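Local coordinates for stage II sporulation E family protein (Thermanaerovibrio acidaminovorans, PDB 3RNR) that is of unknown function but is probably a metal-dependent phosphatase of the PP2C type, removing phosphate from phosphoserine or phosphothreonine residues of proteins, at residues L161-G166 with A204-V209. Sequence-based numbering, arbitrary orientation.
Sequences LVVSDG and ATLALV
Leu161, Val163, Leu206 and Leu208 share one face of this antiparallel strand pair. Leu161 has CG anti to its backbone N (chi1 172°) and, with chi2 at 83°, CD1 turns toward 204-209; the side chains of Leu161 and Leu208 cross obliquely, Leu161 CD1 lying 3.8 Å from Leu208 CB. Val163 and Leu206 instead lie side by side and point the same way, with Leu206 CD2 close to both Val163 methyls, 3.8 Å from Val163 CG1. That same CG1 also meets Ala204 CB, and Asp165 CB packs on the alanine methyl at 3.7 Å, extending the apolar row past the strand ends. On the opposite face of the sheet, Val162 CG2 lies 3.9 Å from Ala207 CB, against Val15 and Cys13 of strand 10-18. Two reciprocal pairs of backbone hydrogen bonds set the register: Val162 with Ala207, and Ser164 with Thr205. The Val162 N to Ala207 O bond (2.9 Å) runs nearly along the C=O axis, whereas Thr205 N approaches Ser164 O from above the carbonyl plane. Polar tips are held elsewhere: Ser164 OG by Asp17, Asp165 by Arg95 and Gln201 N, Thr205 OG1 by Arg169 and Asp174. Strands 159-164 and 205-210 form inner neighbours in one of the two stacked sheets of the PP2C alpha-beta-beta-alpha sandwich.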
loop_
_atom_site.group_PDB
_atom_site.type_symbol
_atom_site.label_atom_id
_atom_site.label_comp_id
_atom_site.label_asym_id
_atom_site.label_seq_id
_atom_site.Cartn_x
_atom_site.Cartn_y
_atom_site.Cartn_z
ATOM N N LEU B 161 -10.356 7.245 7.691
ATOM C CA LEU B 161 -10.523 5.799 7.629
ATOM C C LEU B 161 -11.388 5.448 6.426
ATOM O O LEU B 161 -12.445 6.052 6.227
ATOM C CB LEU B 161 -11.171 5.289 8.919
ATOM C CG LEU B 161 -11.591 3.813 8.945
ATOM C CD1 LEU B 161 -10.403 2.972 9.285
ATOM C CD2 LEU B 161 -12.698 3.587 9.955
ATOM N N VAL B 162 -10.919 4.507 5.610
ATOM C CA VAL B 162 -11.723 3.970 4.525
ATOM C C VAL B 162 -12.095 2.504 4.817
ATOM O O VAL B 162 -11.299 1.747 5.385
ATOM C CB VAL B 162 -11.048 4.141 3.142
ATOM C CG1 VAL B 162 -10.913 5.642 2.782
ATOM C CG2 VAL B 162 -9.675 3.468 3.110
ATOM N N VAL B 163 -13.301 2.118 4.414
ATOM C CA VAL B 163 -13.908 0.855 4.834
ATOM C C VAL B 163 -14.575 0.153 3.665
ATOM O O VAL B 163 -15.330 0.793 2.934
ATOM C CB VAL B 163 -15.056 1.122 5.820
ATOM C CG1 VAL B 163 -15.560 -0.186 6.410
ATOM C CG2 VAL B 163 -14.619 2.063 6.901
ATOM N N SER B 164 -14.284 -1.137 3.475
ATOM C CA SER B 164 -15.060 -1.992 2.570
ATOM C C SER B 164 -15.607 -3.167 3.358
ATOM O O SER B 164 -14.853 -3.979 3.895
ATOM C CB SER B 164 -14.157 -2.514 1.455
ATOM O OG SER B 164 -14.827 -3.475 0.662
ATOM N N ASP B 165 -16.904 -3.128 3.603
ATOM C CA ASP B 165 -17.685 -4.215 4.191
ATOM C C ASP B 165 -18.762 -4.999 3.435
ATOM O O ASP B 165 -19.615 -5.582 4.101
ATOM C CB ASP B 165 -18.026 -3.955 5.663
ATOM C CG ASP B 165 -18.980 -2.841 5.831
ATOM O OD1 ASP B 165 -19.448 -2.326 4.793
ATOM O OD2 ASP B 165 -19.273 -2.505 6.994
ATOM N N GLY B 166 -18.909 -4.798 2.126
ATOM C CA GLY B 166 -20.065 -5.331 1.408
ATOM C C GLY B 166 -20.268 -6.832 1.564
ATOM O O GLY B 166 -19.316 -7.585 1.710
ATOM N N ALA B 204 -15.037 -6.238 8.217
ATOM C CA ALA B 204 -14.677 -5.140 7.320
ATOM C C ALA B 204 -13.196 -5.084 6.978
ATOM O O ALA B 204 -12.351 -5.417 7.799
ATOM C CB ALA B 204 -15.115 -3.796 7.916
ATOM N N THR B 205 -12.889 -4.641 5.762
ATOM C CA THR B 205 -11.513 -4.342 5.387
ATOM C C THR B 205 -11.288 -2.861 5.639
ATOM O O THR B 205 -12.126 -2.037 5.263
ATOM C CB THR B 205 -11.242 -4.706 3.900
ATOM O OG1 THR B 205 -11.347 -6.127 3.734
ATOM C CG2 THR B 205 -9.849 -4.287 3.483
ATOM N N LEU B 206 -10.170 -2.524 6.289
ATOM C CA LEU B 206 -9.938 -1.173 6.789
ATOM C C LEU B 206 -8.568 -0.678 6.393
ATOM O O LEU B 206 -7.604 -1.450 6.372
ATOM C CB LEU B 206 -10.015 -1.146 8.326
ATOM C CG LEU B 206 -11.295 -1.575 9.035
ATOM C CD1 LEU B 206 -11.108 -1.466 10.545
ATOM C CD2 LEU B 206 -12.489 -0.730 8.570
ATOM N N ALA B 207 -8.484 0.612 6.085
ATOM C CA ALA B 207 -7.202 1.269 5.897
ATOM C C ALA B 207 -7.338 2.680 6.426
ATOM O O ALA B 207 -8.403 3.302 6.320
ATOM C CB ALA B 207 -6.789 1.284 4.433
ATOM N N LEU B 208 -6.263 3.198 7.003
ATOM C CA LEU B 208 -6.364 4.509 7.619
ATOM C C LEU B 208 -5.079 5.304 7.567
ATOM O O LEU B 208 -3.984 4.746 7.489
ATOM C CB LEU B 208 -6.854 4.384 9.060
ATOM C CG LEU B 208 -5.965 3.583 9.985
ATOM C CD1 LEU B 208 -5.118 4.528 10.822
ATOM C CD2 LEU B 208 -6.839 2.706 10.880
ATOM N N VAL B 209 -5.205 6.617 7.637
ATOM C CA VAL B 209 -4.074 7.515 7.757
ATOM C C VAL B 209 -4.268 8.435 8.947
ATOM O O VAL B 209 -5.334 8.916 9.147
ATOM C CB VAL B 209 -3.864 8.360 6.530
ATOM C CG1 VAL B 209 -2.673 9.283 6.717
ATOM C CG2 VAL B 209 -3.720 7.524 5.314
#